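Local coordinates for putative methyl-accepting chemotaxis signal transduction protein (PDB 4XMR), which binds isoleucine in its tandem PAS sensory domain and probably passes the signal across the membrane to steer chemotaxis, at residues 16-21 with 238-243; 45-50 with 63-68; 76-81 with 159-164; 166-171 with 190-195; 215-220 with 228-233. One frame throughout, in Å; residues are numbered along the deposited sequence. Where two conformers were deposited one is given.

How the contacts relate
The five contacts follow the long axis of the sensory domain. Contacts 1 and 2 use helix 9-48 near its two ends; their centres are about 45 Å apart, and both touch the second subunit. Contact 3 lies in the six-stranded sheet that binds isoleucine, about 19 Å from contact 2 between centres. Helix 163-171 leads from contact 3 into contact 4 and so to the five-stranded sheet, where contacts 5 and 1 touch through the Cys230-Cys239 disulfide. Contacts 2 to 5 follow in series, nested inside the loop that contact 1 closes. The long helix thus joins the two modules, a route by which a binding signal could pass.

Contact 1 of 5, residues 16-21 with 238-243; sequences KNQTDL and ACITES
Gln18 and Leu21, one helical turn apart, receive the methyl end of Ile240. The apolar part is small. Ile240 CD1 lies 3.7 Å from Leu21 CB and 3.6 Å from the backbone oxygen Gln18 O. CG1 stands anti to the backbone N (chi1 -168°), and the slim ethyl branch carries CD1 from the strand to the helix. The Gln18 chain, bent at chi2 (-65°), crosses this branch at a slant and lays its amide on it, with NE2 3.4 Å from Ile240 CD1.

Helix 9-48 here runs over strand 236-243 of the five-stranded antiparallel sheet, helix-on-sheet packing consistent with a second tandem PAS module. The segment directions are 144° apart and their axes approach to 8.8 Å. Leu22 of the same helix and Thr177 of strand 177-180 also cover Ile240.

The polar link runs through water. Gln18 NE2 donates to a water 3.0 Å away, which in turn makes a weak bond to Ile240 O. An amide suits this margin, since it can cover a methyl while keeping its N-H bonded. Glu242 turns back on its own strand instead: OE1 accepts from Ser243 N at 2.9 Å through the lone pair pointing away from OE2.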
# COMPACT_ATOMS: atom_id res chain seq x y z
N LYS B 16 -3.24 23.42 -9.86
CA LYS B 16 -4.09 22.58 -9.03
C LYS B 16 -3.78 21.11 -9.29
O LYS B 16 -3.70 20.30 -8.37
CB LYS B 16 -5.57 22.88 -9.30
CG LYS B 16 -6.54 21.94 -8.60
CD LYS B 16 -7.98 22.43 -8.74
CE LYS B 16 -8.94 21.29 -9.07
NZ LYS B 16 -8.93 20.24 -8.02
N ASN B 17 -3.60 20.74 -10.55
CA ASN B 17 -3.28 19.35 -10.85
C ASN B 17 -1.90 18.97 -10.36
O ASN B 17 -1.73 17.89 -9.79
CB ASN B 17 -3.45 19.03 -12.34
CG ASN B 17 -3.38 17.52 -12.61
OD1 ASN B 17 -4.31 16.77 -12.27
ND2 ASN B 17 -2.29 17.08 -13.21
N GLN B 18 -0.91 19.84 -10.55
CA GLN B 18 0.43 19.54 -10.03
C GLN B 18 0.38 19.36 -8.52
O GLN B 18 1.05 18.47 -7.98
CB GLN B 18 1.43 20.63 -10.40
CG GLN B 18 1.73 20.71 -11.90
CD GLN B 18 2.41 19.46 -12.41
OE1 GLN B 18 1.75 18.56 -12.93
NE2 GLN B 18 3.72 19.39 -12.26
N THR B 19 -0.43 20.16 -7.83
CA THR B 19 -0.62 20.01 -6.39
C THR B 19 -1.21 18.64 -6.07
O THR B 19 -0.75 17.96 -5.16
CB THR B 19 -1.54 21.10 -5.85
OG1 THR B 19 -0.93 22.38 -6.08
CG2 THR B 19 -1.77 20.94 -4.35
N ASP B 20 -2.22 18.24 -6.84
CA ASP B 20 -2.83 16.93 -6.65
C ASP B 20 -1.82 15.80 -6.84
O ASP B 20 -1.79 14.83 -6.07
CB ASP B 20 -3.99 16.72 -7.62
CG ASP B 20 -5.21 17.54 -7.26
OD1 ASP B 20 -5.31 18.04 -6.12
OD2 ASP B 20 -6.09 17.68 -8.14
N LEU B 21 -0.99 15.90 -7.86
CA LEU B 21 -0.01 14.85 -8.10
C LEU B 21 1.08 14.82 -7.03
O LEU B 21 1.51 13.74 -6.61
CB LEU B 21 0.59 14.95 -9.50
CG LEU B 21 -0.43 14.82 -10.63
CD1 LEU B 21 0.29 14.77 -11.94
CD2 LEU B 21 -1.33 13.60 -10.45
N ALA B 238 9.36 15.99 -0.63
CA ALA B 238 8.74 15.55 -1.87
C ALA B 238 8.57 16.75 -2.78
O ALA B 238 8.10 17.80 -2.35
CB ALA B 238 7.39 14.89 -1.61
N CYS B 239 8.92 16.59 -4.05
CA CYS B 239 8.80 17.67 -5.03
C CYS B 239 8.13 17.21 -6.31
O CYS B 239 8.15 16.01 -6.65
CB CYS B 239 10.18 18.20 -5.42
SG CYS B 239 11.16 18.91 -4.08
N ILE B 240 7.54 18.16 -7.03
CA ILE B 240 7.09 17.96 -8.40
C ILE B 240 7.61 19.14 -9.22
O ILE B 240 7.58 20.30 -8.76
CB ILE B 240 5.55 17.83 -8.47
CG1 ILE B 240 5.12 17.32 -9.84
CG2 ILE B 240 4.84 19.14 -8.09
CD1 ILE B 240 3.66 16.90 -9.89
N THR B 241 8.13 18.87 -10.40
CA THR B 241 8.59 19.96 -11.25
C THR B 241 8.20 19.70 -12.70
O THR B 241 7.99 18.55 -13.10
CB THR B 241 10.12 20.19 -11.19
OG1 THR B 241 10.80 19.11 -11.84
CG2 THR B 241 10.61 20.33 -9.76
N GLU B 242 8.11 20.79 -13.46
CA GLU B 242 7.80 20.70 -14.87
C GLU B 242 8.50 21.82 -15.62
O GLU B 242 8.77 22.88 -15.05
CB GLU B 242 6.29 20.82 -15.09
CG GLU B 242 5.84 20.56 -16.52
CD GLU B 242 6.32 19.22 -17.06
OE1 GLU B 242 7.47 19.14 -17.54
OE2 GLU B 242 5.54 18.25 -17.02
N SER B 243 8.80 21.59 -16.89
CA SER B 243 9.32 22.65 -17.75
C SER B 243 8.33 23.80 -17.85
O SER B 243 7.12 23.59 -17.99
CB SER B 243 9.59 22.09 -19.14
OG SER B 243 9.84 23.13 -20.06
O HOH W 1 5.38 21.56 -10.98

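Contact 2 of 5, residues 45-50 with 63-68; sequences KDIANL and NNVGPI
Leu50 reaches over to helix 58-76 with one methyl, and CD1 meets three residues of that helix. It lies 3.8 Å from Val65 CG2, where the two side chains slant across each other, and 3.9 Å from Ile68 CD1, which comes to it tip to tip. The same CD1 approaches the backbone at Asn64, 3.8 Å from Asn64 O. One turn earlier, Ile47 CG2 faces Val65 CG2 at the longer distance of 4.2 Å. The end of Ile68 also touches the helix itself, with CD1 3.9 Å from Asp46 O. Branched aliphatic residues suit this seam, because their methyls fill it without bringing in polar atoms.

Behind this layer, several features set the pieces in place. Leu50 N bonds to Ile47 O, three residues back, at 3.1 Å, which turns the chain here, and CG beside the backbone N (chi1 -71°) starts the side chain toward its partners. Helix 58-76 is kinked at Pro67, whose nitrogen has no hydrogen to give to the turn before; Gly66 just ahead of it has no side chain to meet the proline ring. Asn64 ND2 is tied back to Asn60 O. Asp46 OD2 is hydrogen-bonded to Tyr72 OH and to His74 ND1 of the second subunit, so this oxygen of a buried acid is satisfied.

Helices 9-48 and 58-76, joined by a short connection, thus pack through an aliphatic seam next to the dimer interface. Leu55 in the connection covers Leu50 and Val65, Lys149 of strand 139-149 bonds to Ala48 O and Leu50 O, and helix 58-76 goes on toward strand 80-84 of the ligand-binding sheet.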
# COMPACT_ATOMS: atom_id res chain seq x y z
N LYS B 45 3.39 -7.09 19.68
CA LYS B 45 2.31 -7.59 20.52
C LYS B 45 2.32 -9.12 20.56
O LYS B 45 2.13 -9.72 21.62
CB LYS B 45 0.96 -7.05 20.04
CG LYS B 45 -0.23 -7.39 20.93
CD LYS B 45 -1.51 -6.75 20.40
CE LYS B 45 -2.72 -7.15 21.22
NZ LYS B 45 -3.96 -6.46 20.75
N ASP B 46 2.56 -9.76 19.41
CA ASP B 46 2.61 -11.22 19.41
C ASP B 46 3.83 -11.75 20.18
O ASP B 46 3.73 -12.76 20.86
CB ASP B 46 2.58 -11.75 17.97
CG ASP B 46 1.17 -12.06 17.51
OD1 ASP B 46 0.32 -12.45 18.35
OD2 ASP B 46 0.90 -11.94 16.29
N ILE B 47 4.96 -11.07 20.10
CA ILE B 47 6.11 -11.50 20.87
C ILE B 47 5.86 -11.35 22.38
O ILE B 47 6.10 -12.28 23.16
CB ILE B 47 7.40 -10.76 20.46
CG1 ILE B 47 7.75 -11.10 19.01
CG2 ILE B 47 8.55 -11.12 21.40
CD1 ILE B 47 8.83 -10.22 18.40
N ALA B 48 5.34 -10.19 22.76
CA ALA B 48 5.07 -9.91 24.16
C ALA B 48 3.93 -10.77 24.73
O ALA B 48 3.79 -10.87 25.95
CB ALA B 48 4.79 -8.43 24.35
N ASN B 49 3.14 -11.38 23.85
CA ASN B 49 2.06 -12.27 24.28
C ASN B 49 2.57 -13.66 24.69
O ASN B 49 1.84 -14.45 25.28
CB ASN B 49 1.03 -12.42 23.16
CG ASN B 49 -0.18 -13.20 23.58
OD1 ASN B 49 -0.79 -12.92 24.60
ND2 ASN B 49 -0.54 -14.21 22.79
N LEU B 50 3.82 -13.96 24.36
CA LEU B 50 4.46 -15.19 24.83
C LEU B 50 4.60 -15.11 26.35
O LEU B 50 4.78 -14.03 26.90
CB LEU B 50 5.83 -15.37 24.19
CG LEU B 50 5.83 -15.73 22.70
CD1 LEU B 50 7.25 -15.61 22.15
CD2 LEU B 50 5.27 -17.14 22.46
N ASN B 63 13.44 -20.81 20.17
CA ASN B 63 12.35 -21.73 19.86
C ASN B 63 10.98 -21.08 19.75
O ASN B 63 10.15 -21.53 18.96
CB ASN B 63 12.30 -22.86 20.89
CG ASN B 63 13.49 -23.78 20.79
OD1 ASN B 63 14.12 -23.89 19.74
ND2 ASN B 63 13.80 -24.46 21.88
N ASN B 64 10.73 -20.03 20.53
CA ASN B 64 9.41 -19.44 20.59
C ASN B 64 9.27 -18.14 19.81
O ASN B 64 8.23 -17.89 19.22
CB ASN B 64 8.99 -19.20 22.05
CG ASN B 64 8.82 -20.49 22.82
OD1 ASN B 64 7.86 -21.22 22.61
ND2 ASN B 64 9.76 -20.77 23.71
N VAL B 65 10.31 -17.31 19.82
CA VAL B 65 10.27 -16.06 19.07
C VAL B 65 10.58 -16.30 17.60
O VAL B 65 9.99 -15.67 16.72
CB VAL B 65 11.21 -14.99 19.67
CG1 VAL B 65 11.19 -13.71 18.84
CG2 VAL B 65 10.79 -14.68 21.11
N GLY B 66 11.51 -17.21 17.32
CA GLY B 66 11.95 -17.42 15.95
C GLY B 66 10.84 -17.68 14.94
O GLY B 66 10.81 -17.04 13.88
N PRO B 67 9.93 -18.62 15.23
CA PRO B 67 8.85 -18.86 14.27
C PRO B 67 8.01 -17.61 14.01
O PRO B 67 7.58 -17.39 12.89
CB PRO B 67 8.02 -19.96 14.95
CG PRO B 67 9.00 -20.70 15.80
CD PRO B 67 9.92 -19.61 16.32
N ILE B 68 7.79 -16.79 15.04
CA ILE B 68 6.99 -15.59 14.85
C ILE B 68 7.69 -14.61 13.90
O ILE B 68 7.07 -14.05 12.99
CB ILE B 68 6.69 -14.88 16.20
CG1 ILE B 68 6.12 -15.88 17.21
CG2 ILE B 68 5.71 -13.75 15.98
CD1 ILE B 68 5.72 -15.25 18.56

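Contact 3 of 5, residues 76-81 with 159-164; sequences INALNV and VDIPSE. With ILE (isoleucine), chain E.
Asn80 and Asp160 meet side chain to side chain at the tightly bonded part of this contact. Asn80 ND2 donates to Asp160 OD2 over 2.9 Å, nearly straight at 162° and in the plane of its amide, using the carboxylate lone pair that points away from OD1. Amide and carboxylate planes stand 79° apart. The same OD2 takes the amino group of the bound isoleucine, whose N lies 2.7 Å from it, so an acid suits the place: its negative charge would attract the ammonium of a free amino acid. The second shell fixes the group. OD1 of Asp160 is held by Tyr82 OH and Thr142 OG1, while Asn80 has further bonds to Gln94 and Asp133. Beneath, Asp160 N bonds to Asn80 O over 2.9 Å in an almost perfectly straight line (179°).

The apolar packing is looser. Val81 CG1 and Val159 CG2, on the other face of the sheet, are 4.4 Å apart, with helix 9-48 beside them. At the partly exposed end, Leu79 CB rests against Pro162 CD at 4.1 Å. Ala78 CB comes closer, 3.8 Å from Ile161 CD1, which bends in toward it.

Asn77, with the positive phi that asparagine tolerates well, closes helix 58-76 in a Schellman motif before the chain turns into the sheet. Leu79 N then bonds to Asp160 O at 2.9 Å, and Leu79 and Asn80 both face Asp160: a classic beta bulge in the antiparallel sheet of the PAS module, beside the amino-acid pocket where Asp160 holds the ligand's amino group.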
# COMPACT_ATOMS: atom_id res chain seq x y z
N ILE B 76 4.93 -10.14 4.82
CA ILE B 76 5.12 -8.85 4.17
C ILE B 76 6.34 -8.83 3.24
O ILE B 76 6.63 -7.81 2.62
CB ILE B 76 5.20 -7.71 5.23
CG1 ILE B 76 4.79 -6.34 4.63
CG2 ILE B 76 6.59 -7.66 5.87
CD1 ILE B 76 4.57 -5.24 5.67
N ASN B 77 7.04 -9.96 3.13
CA ASN B 77 8.28 -10.04 2.37
C ASN B 77 9.33 -9.02 2.85
O ASN B 77 9.98 -8.36 2.05
CB ASN B 77 8.04 -9.92 0.86
CG ASN B 77 9.24 -10.32 0.04
OD1 ASN B 77 10.01 -11.19 0.43
ND2 ASN B 77 9.44 -9.66 -1.10
N ALA B 78 9.48 -8.89 4.16
CA ALA B 78 10.53 -8.03 4.71
C ALA B 78 11.91 -8.62 4.42
O ALA B 78 12.05 -9.82 4.20
CB ALA B 78 10.34 -7.85 6.22
N LEU B 79 12.95 -7.79 4.46
CA LEU B 79 14.29 -8.29 4.19
C LEU B 79 14.87 -9.02 5.40
O LEU B 79 15.38 -10.13 5.28
CB LEU B 79 15.22 -7.15 3.77
CG LEU B 79 16.56 -7.63 3.24
CD1 LEU B 79 16.35 -8.30 1.88
CD2 LEU B 79 17.54 -6.46 3.14
N ASN B 80 14.79 -8.39 6.57
CA ASN B 80 15.26 -8.96 7.82
C ASN B 80 14.22 -8.65 8.88
O ASN B 80 13.66 -7.54 8.91
CB ASN B 80 16.56 -8.30 8.29
CG ASN B 80 17.73 -8.53 7.36
OD1 ASN B 80 18.07 -9.66 7.01
ND2 ASN B 80 18.41 -7.45 7.03
N VAL B 81 13.96 -9.60 9.77
CA VAL B 81 13.12 -9.37 10.94
C VAL B 81 13.87 -10.00 12.11
O VAL B 81 14.30 -11.14 12.00
CB VAL B 81 11.72 -9.99 10.78
CG1 VAL B 81 10.91 -9.81 12.05
CG2 VAL B 81 11.00 -9.38 9.60
N VAL B 159 12.68 -4.43 12.06
CA VAL B 159 12.14 -4.86 10.78
C VAL B 159 12.81 -4.03 9.68
O VAL B 159 12.72 -2.79 9.71
CB VAL B 159 10.61 -4.66 10.73
CG1 VAL B 159 10.07 -4.96 9.33
CG2 VAL B 159 9.92 -5.51 11.79
N ASP B 160 13.49 -4.69 8.75
CA ASP B 160 14.17 -4.00 7.67
C ASP B 160 13.38 -4.15 6.38
O ASP B 160 13.12 -5.28 5.92
CB ASP B 160 15.58 -4.56 7.40
CG ASP B 160 16.54 -4.39 8.55
OD1 ASP B 160 16.27 -3.63 9.50
OD2 ASP B 160 17.61 -5.05 8.50
N ILE B 161 13.00 -3.02 5.80
CA ILE B 161 12.33 -2.99 4.51
C ILE B 161 13.28 -2.30 3.52
O ILE B 161 13.78 -1.22 3.80
CB ILE B 161 10.99 -2.21 4.59
CG1 ILE B 161 10.10 -2.72 5.74
CG2 ILE B 161 10.28 -2.22 3.23
CD1 ILE B 161 9.68 -4.18 5.63
N PRO B 162 13.56 -2.92 2.36
CA PRO B 162 14.46 -2.26 1.41
C PRO B 162 13.92 -0.89 1.00
O PRO B 162 12.74 -0.76 0.70
CB PRO B 162 14.45 -3.20 0.20
CG PRO B 162 14.11 -4.54 0.77
CD PRO B 162 13.10 -4.23 1.86
N SER B 163 14.78 0.12 1.03
CA SER B 163 14.37 1.44 0.60
C SER B 163 13.95 1.43 -0.87
O SER B 163 13.15 2.26 -1.31
CB SER B 163 15.44 2.50 0.89
OG SER B 163 16.70 2.10 0.42
N GLU B 164 14.47 0.46 -1.63
CA GLU B 164 14.06 0.27 -3.01
C GLU B 164 12.55 0.02 -3.15
O GLU B 164 11.96 0.36 -4.17
CB GLU B 164 14.87 -0.87 -3.65
CG GLU B 164 14.70 -0.98 -5.15
CD GLU B 164 15.59 -2.04 -5.77
OE1 GLU B 164 16.33 -2.72 -5.02
OE2 GLU B 164 15.54 -2.20 -7.00
N ILE E . 19.94 -4.00 9.40
CA ILE E . 20.43 -4.23 10.75
C ILE E . 21.81 -3.61 10.85
O ILE E . 22.27 -3.26 11.94
CB ILE E . 20.44 -5.74 11.11
CG1 ILE E . 20.63 -5.91 12.62
CG2 ILE E . 21.51 -6.49 10.32
CD1 ILE E . 20.39 -7.33 13.11
OXT ILE E . 22.48 -3.40 9.84

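Contact 4 of 5, residues 166-171 with 190-195; sequences LQNLVA and TNKELL
Gln167 and Ala171, on the helix that leads from the ligand-binding sheet to the second PAS module, pack against the turn that follows strand 186-189. In that turn Asn191 forms an Asx turn, its OD1 accepting from Glu193 N at 3.1 Å with the donor well above the carbonyl plane, and a 3-10 segment, 192-195, follows.

Lys192 reaches across to the helix. Extended beyond CG, it passes CE 3.8 Å from Ala171 CB, where a small side chain lets the aliphatic stem come close, and its NZ ends near Asn168 OD1 at a long 3.9 Å. Gln167, in the conformer described, slants across this stem, its NE2 3.2 Å from Lys192 CE. Its chain bends at chi2 (67°), and OE1, which accepts from Ala189 N, lies 3.8 Å from Leu195 CD1, the two side chains meeting tip to tip. Glutamine can thus tie down the strand end and still cover apolar carbons.

Next to Ala171, Thr190 OG1 is bonded to Thr177 O of the neighbouring strand, and the methyl CG2 turns to the helix, 3.7 Å from Ala171 O. One water joins the two backbones, donating to Ala171 O at 3.0 Å and to Thr190 O at 2.6 Å.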
# COMPACT_ATOMS: atom_id res chain seq x y z
N LEU B 166 10.23 1.61 -1.46
CA LEU B 166 9.62 2.93 -1.51
C LEU B 166 9.95 3.62 -2.84
O LEU B 166 9.10 4.29 -3.43
CB LEU B 166 10.04 3.75 -0.29
CG LEU B 166 9.50 5.18 -0.31
CD1 LEU B 166 7.97 5.19 -0.45
CD2 LEU B 166 9.94 5.86 0.98
N GLN B 167 11.18 3.46 -3.33
CA GLN B 167 11.52 4.02 -4.64
C GLN B 167 10.60 3.48 -5.71
O GLN B 167 10.08 4.22 -6.54
CB GLN B 167 12.98 3.74 -5.03
CG GLN B 167 13.24 3.61 -6.56
CD GLN B 167 13.04 4.91 -7.35
OE1 GLN B 167 13.26 6.00 -6.85
NE2 GLN B 167 12.63 4.78 -8.60
N ASN B 168 10.38 2.17 -5.68
CA ASN B 168 9.52 1.57 -6.69
C ASN B 168 8.09 2.10 -6.64
O ASN B 168 7.47 2.33 -7.68
CB ASN B 168 9.54 0.04 -6.57
CG ASN B 168 10.87 -0.56 -7.02
OD1 ASN B 168 11.65 0.09 -7.71
ND2 ASN B 168 11.11 -1.80 -6.63
N LEU B 169 7.57 2.32 -5.44
CA LEU B 169 6.25 2.91 -5.29
C LEU B 169 6.20 4.33 -5.86
O LEU B 169 5.27 4.69 -6.57
CB LEU B 169 5.87 2.95 -3.82
CG LEU B 169 5.47 1.59 -3.26
CD1 LEU B 169 5.44 1.61 -1.73
CD2 LEU B 169 4.11 1.19 -3.80
N VAL B 170 7.20 5.14 -5.54
CA VAL B 170 7.23 6.50 -6.04
C VAL B 170 7.32 6.52 -7.56
O VAL B 170 6.63 7.31 -8.23
CB VAL B 170 8.40 7.28 -5.43
CG1 VAL B 170 8.57 8.65 -6.12
CG2 VAL B 170 8.17 7.47 -3.95
N ALA B 171 8.14 5.64 -8.13
CA ALA B 171 8.33 5.61 -9.58
C ALA B 171 7.04 5.34 -10.36
O ALA B 171 6.91 5.74 -11.52
CB ALA B 171 9.40 4.60 -9.95
N THR B 190 10.35 9.46 -10.07
CA THR B 190 9.55 8.88 -11.15
C THR B 190 10.41 8.70 -12.39
O THR B 190 10.38 7.66 -13.06
CB THR B 190 8.38 9.78 -11.47
OG1 THR B 190 7.57 9.92 -10.30
CG2 THR B 190 7.54 9.20 -12.60
N ASN B 191 11.17 9.74 -12.71
CA ASN B 191 12.15 9.66 -13.78
C ASN B 191 13.45 9.19 -13.14
O ASN B 191 14.13 9.96 -12.47
CB ASN B 191 12.32 11.04 -14.42
CG ASN B 191 13.43 11.09 -15.46
OD1 ASN B 191 14.03 10.07 -15.80
ND2 ASN B 191 13.69 12.28 -15.97
N LYS B 192 13.77 7.91 -13.32
CA LYS B 192 14.91 7.32 -12.63
C LYS B 192 16.25 7.94 -13.02
O LYS B 192 17.25 7.72 -12.35
CB LYS B 192 14.92 5.79 -12.76
CG LYS B 192 13.84 5.12 -11.90
CD LYS B 192 13.86 3.60 -11.95
CE LYS B 192 12.65 3.02 -11.22
NZ LYS B 192 12.60 1.53 -11.19
N GLU B 193 16.26 8.74 -14.08
CA GLU B 193 17.45 9.51 -14.43
C GLU B 193 17.82 10.56 -13.37
O GLU B 193 18.99 10.91 -13.22
CB GLU B 193 17.29 10.18 -15.80
CG GLU B 193 17.34 9.22 -16.98
CD GLU B 193 17.79 9.89 -18.27
OE1 GLU B 193 17.65 11.13 -18.39
OE2 GLU B 193 18.29 9.18 -19.16
N LEU B 194 16.83 11.05 -12.64
CA LEU B 194 17.07 12.03 -11.59
C LEU B 194 17.91 11.46 -10.45
O LEU B 194 18.42 12.21 -9.62
CB LEU B 194 15.75 12.58 -11.03
CG LEU B 194 14.93 13.45 -11.97
CD1 LEU B 194 13.78 14.09 -11.21
CD2 LEU B 194 15.78 14.51 -12.66
N LEU B 195 18.04 10.14 -10.41
CA LEU B 195 18.80 9.49 -9.34
C LEU B 195 20.30 9.53 -9.58
O LEU B 195 21.09 9.32 -8.66
CB LEU B 195 18.35 8.04 -9.18
CG LEU B 195 16.90 7.86 -8.72
CD1 LEU B 195 16.55 6.39 -8.63
CD2 LEU B 195 16.65 8.55 -7.38
O HOH W 2 9.14 5.49 -13.57

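Contact 5 of 5, residues 215-220 with 228-233; sequences NFFSYK and GACTKV
The Phe217 ring lies over the peptide of Gly228 in a beta hairpin, strands 217-221 and 224-233, at the margin of the second PAS sheet. Gly228 O stands 3.3 Å above the Phe217 ring plane, over its centre, and Gly228 CA makes a CH-pi contact with the same ring. At the edge comes sulfur: Cys230 SG is 4.1 Å from Phe217 CZ, close to the ring plane, while the sulfur is itself bonded to Cys239. The Phe216 ring has Ala229 CB over one face, 3.8 Å from the ring centroid in a CH-pi contact. Gly228 N comes to the edge of the Tyr219 ring.

In Phe217, chi1 (51°) puts CG between the backbone N and the carbonyl carbon, the crowded position; with chi2 at 78° the ring then lies over Gly228. Glycine suits the site because the Phe217 ring packs directly on its CA and peptide, where a CB would be tight against CE1. Alanine is small enough for its CB to sit over the Phe216 face, toward the rim.

Phe217 and Gly228 form a hydrogen-bonded antiparallel pair, with Phe217 N to Gly228 O at 2.8 Å and Gly228 N to Phe217 O at 2.9 Å. Beyond the pair, Cys230 N donates a hydrogen bond to a water 2.9 Å away, which also lies 2.7 Å from Asn215 O on the other segment.

Helix 202-211 covers Phe217 through Ala207 and Asn211, and Phe216 packs on Leu15, Gln18 and Thr19 of helix 9-48. Gly228 O also receives a CA-H...O contact from Phe216 CA, 3.2 Å away.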
# COMPACT_ATOMS: atom_id res chain seq x y z
N ASN B 215 4.05 25.71 -2.20
CA ASN B 215 4.04 26.99 -2.90
C ASN B 215 4.88 26.89 -4.17
O ASN B 215 6.05 26.53 -4.12
CB ASN B 215 4.57 28.10 -2.00
CG ASN B 215 3.72 28.29 -0.76
OD1 ASN B 215 2.49 28.28 -0.83
ND2 ASN B 215 4.37 28.45 0.38
N PHE B 216 4.28 27.18 -5.31
CA PHE B 216 5.00 27.05 -6.57
C PHE B 216 6.05 28.12 -6.77
O PHE B 216 5.85 29.30 -6.43
CB PHE B 216 4.05 27.02 -7.75
CG PHE B 216 3.28 25.75 -7.84
CD1 PHE B 216 3.79 24.67 -8.56
CD2 PHE B 216 2.08 25.61 -7.17
CE1 PHE B 216 3.09 23.48 -8.62
CE2 PHE B 216 1.38 24.43 -7.22
CZ PHE B 216 1.88 23.36 -7.94
N PHE B 217 7.17 27.71 -7.36
CA PHE B 217 8.28 28.61 -7.61
C PHE B 217 8.90 28.36 -8.98
O PHE B 217 8.83 27.25 -9.51
CB PHE B 217 9.35 28.46 -6.53
CG PHE B 217 9.78 27.04 -6.29
CD1 PHE B 217 10.66 26.40 -7.16
CD2 PHE B 217 9.30 26.34 -5.20
CE1 PHE B 217 11.06 25.08 -6.93
CE2 PHE B 217 9.70 25.02 -4.96
CZ PHE B 217 10.57 24.40 -5.82
N SER B 218 9.53 29.40 -9.52
CA SER B 218 10.32 29.27 -10.74
C SER B 218 11.77 29.00 -10.37
O SER B 218 12.27 29.48 -9.35
CB SER B 218 10.22 30.54 -11.59
OG SER B 218 8.90 30.71 -12.07
N TYR B 219 12.44 28.21 -11.19
CA TYR B 219 13.86 27.97 -11.04
C TYR B 219 14.42 27.56 -12.39
O TYR B 219 13.66 27.32 -13.33
CB TYR B 219 14.15 26.91 -9.96
CG TYR B 219 13.86 25.49 -10.38
CD1 TYR B 219 12.55 24.99 -10.38
CD2 TYR B 219 14.88 24.64 -10.78
CE1 TYR B 219 12.28 23.69 -10.76
CE2 TYR B 219 14.62 23.33 -11.16
CZ TYR B 219 13.32 22.86 -11.15
OH TYR B 219 13.06 21.57 -11.53
N LYS B 220 15.74 27.50 -12.51
CA LYS B 220 16.34 27.10 -13.77
C LYS B 220 17.44 26.07 -13.57
O LYS B 220 18.17 26.11 -12.57
CB LYS B 220 16.88 28.31 -14.53
CG LYS B 220 18.04 29.02 -13.86
CD LYS B 220 18.56 30.17 -14.69
CE LYS B 220 19.77 30.82 -14.03
NZ LYS B 220 20.32 31.96 -14.82
N GLY B 228 8.26 24.47 -9.96
CA GLY B 228 8.25 23.38 -9.01
C GLY B 228 7.49 23.71 -7.75
O GLY B 228 7.21 24.88 -7.46
N ALA B 229 7.16 22.67 -6.98
CA ALA B 229 6.66 22.84 -5.63
C ALA B 229 7.16 21.65 -4.83
O ALA B 229 7.27 20.53 -5.36
CB ALA B 229 5.15 22.89 -5.60
N CYS B 230 7.48 21.87 -3.57
CA CYS B 230 7.90 20.79 -2.70
C CYS B 230 7.18 20.87 -1.37
O CYS B 230 6.62 21.91 -1.00
CB CYS B 230 9.41 20.84 -2.43
SG CYS B 230 10.50 20.85 -3.85
N THR B 231 7.22 19.76 -0.63
CA THR B 231 6.65 19.75 0.71
C THR B 231 7.40 18.75 1.58
O THR B 231 7.93 17.74 1.09
CB THR B 231 5.15 19.40 0.69
OG1 THR B 231 4.61 19.59 2.00
CG2 THR B 231 4.91 17.95 0.23
N LYS B 232 7.43 19.01 2.88
CA LYS B 232 8.03 18.07 3.81
C LYS B 232 7.07 16.92 4.05
O LYS B 232 5.87 17.11 4.22
CB LYS B 232 8.36 18.75 5.13
CG LYS B 232 9.44 19.81 5.03
CD LYS B 232 10.72 19.27 4.39
CE LYS B 232 11.35 18.17 5.24
NZ LYS B 232 12.64 17.71 4.66
N VAL B 233 7.62 15.71 4.04
CA VAL B 233 6.85 14.52 4.40
C VAL B 233 7.74 13.72 5.35
O VAL B 233 8.69 13.06 4.92
CB VAL B 233 6.47 13.65 3.18
CG1 VAL B 233 5.46 12.57 3.61
CG2 VAL B 233 5.89 14.50 2.04
O HOH W 3 7.28 24.64 -2.62